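Local structure of ribosomal-protein-alanine acetyltransferase (5ISV) at residues Phe25-Ser28 / Glu29-Ala33; Pro73-Arg77 / Gln78-Arg82; Ala109-Ile112 / Ala113-Ser117. The protein probably acetylates the N-terminal alanine of ribosomal protein bS18, using acetyl-CoA as the acetyl donor. One frame throughout, in Å; residues are numbered along the deposited sequence. Where two conformers were deposited one is given.

Contact 1 (Phe25-Ser28 / Glu29-Ala33)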
# COMPACT_ATOMS: atom_id res chain seq x y z
N PHE A 25 7.92 -3.81 13.27
CA PHE A 25 9.04 -4.29 12.46
C PHE A 25 9.26 -3.18 11.44
O PHE A 25 9.01 -3.35 10.25
CB PHE A 25 8.72 -5.66 11.78
CG PHE A 25 8.42 -6.75 12.75
CD1 PHE A 25 7.15 -6.89 13.29
CD2 PHE A 25 9.42 -7.68 13.11
CE1 PHE A 25 6.90 -7.86 14.23
CE2 PHE A 25 9.15 -8.69 14.01
CZ PHE A 25 7.88 -8.78 14.57
N PRO A 26 9.70 -2.01 11.92
CA PRO A 26 9.73 -0.88 11.04
C PRO A 26 10.83 -0.96 10.01
O PRO A 26 11.90 -1.52 10.24
CB PRO A 26 10.00 0.28 11.97
CG PRO A 26 10.81 -0.30 13.06
CD PRO A 26 10.18 -1.66 13.26
N TRP A 27 10.52 -0.36 8.87
CA TRP A 27 11.50 -0.02 7.88
C TRP A 27 12.63 0.87 8.43
O TRP A 27 12.40 1.72 9.28
CB TRP A 27 10.80 0.71 6.70
CG TRP A 27 10.34 -0.19 5.59
CD1 TRP A 27 10.27 -1.56 5.61
CD2 TRP A 27 9.89 0.21 4.30
NE1 TRP A 27 9.84 -2.03 4.39
CE2 TRP A 27 9.60 -0.97 3.57
CE3 TRP A 27 9.76 1.44 3.68
CZ2 TRP A 27 9.13 -0.93 2.28
CZ3 TRP A 27 9.28 1.50 2.44
CH2 TRP A 27 9.01 0.31 1.71
N SER A 28 13.85 0.64 7.95
CA SER A 28 14.99 1.55 8.17
C SER A 28 14.96 2.73 7.22
O SER A 28 14.26 2.69 6.22
CB SER A 28 16.29 0.82 7.97
OG SER A 28 16.51 0.60 6.58
N GLU A 29 15.74 3.77 7.54
CA GLU A 29 15.76 4.97 6.71
C GLU A 29 16.28 4.65 5.33
O GLU A 29 15.77 5.19 4.34
CB GLU A 29 16.67 6.07 7.31
CG GLU A 29 16.02 6.94 8.32
CD GLU A 29 16.98 8.01 8.89
OE1 GLU A 29 18.09 8.27 8.33
OE2 GLU A 29 16.60 8.61 9.91
N LYS A 30 17.27 3.74 5.25
CA LYS A 30 17.83 3.30 3.98
C LYS A 30 16.80 2.55 3.14
O LYS A 30 16.78 2.72 1.91
CB LYS A 30 19.06 2.43 4.23
CG LYS A 30 20.32 3.21 4.52
CD LYS A 30 21.58 2.46 4.04
CE LYS A 30 21.77 1.11 4.73
NZ LYS A 30 22.55 0.12 3.92
N THR A 31 15.93 1.76 3.77
CA THR A 31 14.84 1.12 3.01
C THR A 31 13.89 2.14 2.41
O THR A 31 13.50 2.04 1.25
CB THR A 31 13.99 0.13 3.86
OG1 THR A 31 14.84 -0.90 4.34
CG2 THR A 31 12.94 -0.55 3.00
N PHE A 32 13.51 3.15 3.21
CA PHE A 32 12.68 4.22 2.63
C PHE A 32 13.31 4.91 1.46
O PHE A 32 12.67 5.13 0.45
CB PHE A 32 12.31 5.30 3.65
CG PHE A 32 11.02 5.04 4.43
CD1 PHE A 32 9.77 5.24 3.89
CD2 PHE A 32 11.12 4.58 5.72
CE1 PHE A 32 8.62 5.03 4.64
CE2 PHE A 32 9.98 4.39 6.50
CZ PHE A 32 8.73 4.57 5.92
N ALA A 33 14.57 5.32 1.60
CA ALA A 33 15.32 5.92 0.49
C ALA A 33 15.44 5.02 -0.76
O ALA A 33 15.59 5.50 -1.89
CB ALA A 33 16.72 6.26 0.96
O HOH W 1 13.66 -2.17 6.42
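The indole of W27 lies against two side chains of the helix that begins just after it, T31 and F32. T31 puts its methyl CG2 over the face of the indole, 3.4 Å from the centroid of the five-membered ring and only 14° off the ring normal, a close CH-pi contact. That methyl stands opposite the backbone N of T31 (OG1 is at chi1 -60°), which turns the methyl onto the ring while OG1 stays on the polar side beside S28. F32 takes the indole edge: the six-membered ring of W27 meets the F32 ring T-shaped, planes at 83° and centroids 5.1 Å apart, with W27 CE3 over the centre of the phenyl face. W27 CB adds a contact to F32 CE2 at 3.8 Å.

S28 is the N-cap. Its OG accepts from T31 N at 3.1 Å, and its carbonyl O receives F32 N at 3.1 Å in a nearly straight bond. A water accepts from S28 N, and the same water lies 2.7 Å from T31 OG1. T31 is therefore engaged on both branches, methyl on the indole and hydroxyl at the water, while its N-H goes to the cap. The chemistry implies a helix start whose T31 and F32 N-H groups are satisfied by S28, while the T31 methyl over one indole face and F32 at its edge would limit how W27 can turn.

Contact 2 (Pro73-Arg77 / Gln78-Arg82)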
# COMPACT_ATOMS: atom_id res chain seq x y z
N PRO A 73 -0.59 6.05 14.67
CA PRO A 73 -1.58 5.54 15.65
C PRO A 73 -2.55 6.57 16.25
O PRO A 73 -3.62 6.17 16.73
CB PRO A 73 -0.72 4.91 16.77
CG PRO A 73 0.68 5.33 16.50
CD PRO A 73 0.79 5.70 15.05
N ASP A 74 -2.22 7.86 16.18
CA ASP A 74 -3.14 8.95 16.58
C ASP A 74 -4.32 9.12 15.64
O ASP A 74 -5.24 9.88 15.95
CB ASP A 74 -2.40 10.29 16.61
CG ASP A 74 -1.49 10.44 17.80
OD1 ASP A 74 -1.52 9.59 18.73
OD2 ASP A 74 -0.75 11.44 17.81
N TYR A 75 -4.28 8.45 14.49
CA TYR A 75 -5.24 8.61 13.43
C TYR A 75 -5.94 7.29 13.02
O TYR A 75 -6.55 7.24 11.96
CB TYR A 75 -4.60 9.37 12.26
CG TYR A 75 -3.93 10.74 12.62
CD1 TYR A 75 -2.59 10.82 13.02
CD2 TYR A 75 -4.61 11.92 12.48
CE1 TYR A 75 -1.97 12.05 13.32
CE2 TYR A 75 -4.01 13.15 12.76
CZ TYR A 75 -2.68 13.23 13.17
OH TYR A 75 -2.17 14.54 13.47
N GLN A 76 -5.95 6.29 13.92
CA GLN A 76 -6.58 4.99 13.64
C GLN A 76 -8.13 5.04 13.65
O GLN A 76 -8.73 5.82 14.37
CB GLN A 76 -6.14 3.96 14.65
CG GLN A 76 -4.72 3.48 14.41
CD GLN A 76 -4.15 2.55 15.48
OE1 GLN A 76 -3.13 1.88 15.22
NE2 GLN A 76 -4.74 2.50 16.68
N ARG A 77 -8.74 4.17 12.86
CA ARG A 77 -10.20 4.00 12.74
C ARG A 77 -10.88 5.25 12.19
O ARG A 77 -12.09 5.44 12.40
CB ARG A 77 -10.83 3.49 14.05
CG ARG A 77 -10.27 2.16 14.60
CD ARG A 77 -11.07 1.64 15.79
NE ARG A 77 -11.26 2.60 16.93
CZ ARG A 77 -10.45 2.66 17.99
NH1 ARG A 77 -9.36 1.89 18.09
NH2 ARG A 77 -10.71 3.49 18.99
N GLN A 78 -10.13 6.08 11.47
CA GLN A 78 -10.66 7.33 10.91
C GLN A 78 -10.83 7.22 9.41
O GLN A 78 -11.00 8.22 8.73
CB GLN A 78 -9.74 8.49 11.22
CG GLN A 78 -9.64 8.71 12.70
CD GLN A 78 -10.99 8.98 13.32
OE1 GLN A 78 -11.39 8.31 14.27
NE2 GLN A 78 -11.69 9.96 12.79
N GLY A 79 -10.71 6.00 8.87
CA GLY A 79 -10.89 5.82 7.46
C GLY A 79 -9.73 6.23 6.58
O GLY A 79 -9.89 6.26 5.37
N LEU A 80 -8.58 6.56 7.18
CA LEU A 80 -7.51 7.19 6.41
C LEU A 80 -6.78 6.19 5.53
O LEU A 80 -6.45 6.50 4.40
CB LEU A 80 -6.53 7.95 7.30
CG LEU A 80 -7.15 8.99 8.25
CD1 LEU A 80 -5.98 9.64 8.94
CD2 LEU A 80 -8.01 9.95 7.46
N GLY A 81 -6.63 4.99 6.04
CA GLY A 81 -6.04 3.93 5.23
C GLY A 81 -6.88 3.62 3.98
O GLY A 81 -6.34 3.58 2.88
N ARG A 82 -8.19 3.42 4.15
CA ARG A 82 -9.13 3.30 2.99
C ARG A 82 -9.05 4.45 2.06
O ARG A 82 -9.10 4.25 0.85
CB ARG A 82 -10.61 3.23 3.38
CG ARG A 82 -11.10 1.91 3.77
CD ARG A 82 -12.52 1.98 4.27
NE ARG A 82 -12.97 0.68 4.72
CZ ARG A 82 -13.51 -0.26 3.93
NH1 ARG A 82 -13.71 -0.05 2.63
NH2 ARG A 82 -13.85 -1.41 4.47
O HOH W 2 -7.67 5.89 9.92
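This is the turn that leads from strand 63-71 into helix 80-94, in the part of the GNAT fold where the pyrophosphate-binding loop of acetyl-CoA is found, in the family pattern Q/R-x-x-G-x-G/A; here the run Q76, R77, Q78, G79, L80, G81 fits it. Y75 to Q78 form a type II beta turn, and G79 follows as N-cap, with phi at +77°. Across the turn the link is a water. It donates to Y75 O at 2.7 Å and accepts from Q78 N at 2.9 Å and from L80 N at 3.0 Å, so the Y75 carbonyl and the N-H groups of Q78, in the turn, and L80, at the helix start, are joined through a single molecule.

Both L80 and Q78 pack near the Y75 carbonyl, from different directions. L80 brings its CD1 methyl to Y75 CB at 3.6 Å; CG of L80 stands beside its own backbone N (chi1 -53°), and the chain then runs extended at chi2, carrying CD1 back to the tyrosine. The Y75 ring itself leads away from the helix start, and CD1 approaches it obliquely. Q78, in the one of its two conformers given, tentatively doubles back: a bend at chi2 (-58°) folds it over the turn, with CG 3.5 Å from Y75 O and also 3.5 Å from Q76 O. R77 and Q76 direct their CB atoms away from the helix start.

Among its neighbours, Y75 rests on K50 and A52 of strand 50-60 and on Q47 of strand 43-47, while L80 covers A52 and L45 of the same two strands. Two residues beyond L80, R82 reaches helix 109-117.

Contact 3 (Ala109-Ile112 / Ala113-Ser117)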
# COMPACT_ATOMS: atom_id res chain seq x y z
N ALA A 109 -6.00 -9.91 10.79
CA ALA A 109 -7.33 -10.25 10.30
C ALA A 109 -8.15 -9.02 9.89
O ALA A 109 -8.87 -9.05 8.89
CB ALA A 109 -8.07 -11.05 11.35
N ALA A 110 -8.00 -7.93 10.65
CA ALA A 110 -8.70 -6.68 10.36
C ALA A 110 -8.27 -6.04 9.01
O ALA A 110 -9.13 -5.60 8.25
CB ALA A 110 -8.49 -5.71 11.53
N ALA A 111 -6.96 -5.97 8.73
CA ALA A 111 -6.50 -5.44 7.47
C ALA A 111 -6.94 -6.36 6.33
O ALA A 111 -7.40 -5.88 5.32
CB ALA A 111 -4.98 -5.23 7.44
N ILE A 112 -6.86 -7.68 6.53
CA ILE A 112 -7.30 -8.64 5.47
C ILE A 112 -8.79 -8.42 5.12
O ILE A 112 -9.16 -8.32 3.95
CB ILE A 112 -6.97 -10.13 5.87
CG1 ILE A 112 -5.46 -10.32 5.94
CG2 ILE A 112 -7.68 -11.13 4.95
CD1 ILE A 112 -5.01 -11.59 6.63
N ALA A 113 -9.63 -8.31 6.13
CA ALA A 113 -11.06 -8.06 5.95
C ALA A 113 -11.29 -6.75 5.14
O ALA A 113 -12.06 -6.73 4.19
CB ALA A 113 -11.70 -7.99 7.31
N LEU A 114 -10.58 -5.68 5.51
CA LEU A 114 -10.66 -4.42 4.78
C LEU A 114 -10.27 -4.60 3.30
O LEU A 114 -10.97 -4.13 2.40
CB LEU A 114 -9.78 -3.36 5.45
CG LEU A 114 -9.82 -1.91 4.99
CD1 LEU A 114 -9.39 -0.96 6.12
CD2 LEU A 114 -9.01 -1.59 3.76
N TYR A 115 -9.14 -5.28 3.05
CA TYR A 115 -8.68 -5.48 1.68
C TYR A 115 -9.70 -6.29 0.89
O TYR A 115 -9.98 -5.97 -0.28
CB TYR A 115 -7.26 -6.10 1.65
CG TYR A 115 -6.16 -5.13 2.13
CD1 TYR A 115 -6.15 -3.81 1.78
CD2 TYR A 115 -5.10 -5.57 2.95
CE1 TYR A 115 -5.15 -2.97 2.21
CE2 TYR A 115 -4.10 -4.74 3.38
CZ TYR A 115 -4.14 -3.41 3.02
OH TYR A 115 -3.22 -2.46 3.43
N GLU A 116 -10.30 -7.30 1.53
CA GLU A 116 -11.30 -8.10 0.81
C GLU A 116 -12.46 -7.20 0.41
O GLU A 116 -13.01 -7.32 -0.69
CB GLU A 116 -11.85 -9.19 1.66
CG GLU A 116 -10.93 -10.27 2.12
CD GLU A 116 -11.61 -11.14 3.19
OE1 GLU A 116 -12.65 -10.73 3.85
OE2 GLU A 116 -11.10 -12.25 3.35
N SER A 117 -12.87 -6.29 1.30
CA SER A 117 -14.00 -5.38 1.00
C SER A 117 -13.70 -4.42 -0.16
O SER A 117 -14.62 -3.89 -0.80
CB SER A 117 -14.43 -4.63 2.25
OG SER A 117 -13.60 -3.52 2.50
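Y115 N donates to A111 O at 2.9 Å, nearly along the C=O axis, and E116 N reaches I112 O at the same length; these are the shortest polar bonds between the two halves of this helix. A113 N to A109 O and L114 N to A110 O complete the ladder. Further on, the S117 hydroxyl donates through OG to L114 O at 2.7 Å.

Y115 carries its ring past the A111 carbonyl. With CG beside the backbone N (chi1 -69°), CD2 sits 3.3 Å from A111 O, an oblique approach, and CE2 comes to 4.2 Å from A111 CB. On another side of the helix E116 leans back along the chain: CG lies 3.2 Å from I112 O, and the extended tail takes OE2 to 3.9 Å from I112 CG2, an oblique crossing at the surface. Inward, I112 touches V104 and Y115 touches L102, both of strand 99-105, and Y115 also meets L85 and the ring of F120.

N108, just ahead of the helix, accepts a hydrogen bond from A111 N through OD1. Y115 is the predicted proton donor and N108 a predicted acetyl-CoA ligand, consistent with the GNAT pattern in which a tyrosine of this helix serves as the acid.

From the N terminus the three contacts come in series, each local: a helix start, a turn into a helix, and a stretch of one helix; none encloses or crosses another. Contact 1 closes the loop after helix 12-22 and starts helix 29-34; W27, in the loop before it, touches strand 63-71. That strand then leads into contact 2, which turns the chain into helix 80-94 against strands 43-47 and 50-60. Strand 99-105 follows, and contact 3 forms helix 109-117 packed on it. Contacts 2 and 3 meet directly: R82 NH2 lies 2.9 Å from S117 OG, a probable hydrogen bond, and R82 CG packs on L114 CD2. Contact 1 stays apart, its centre about 21 Å from that of contact 2.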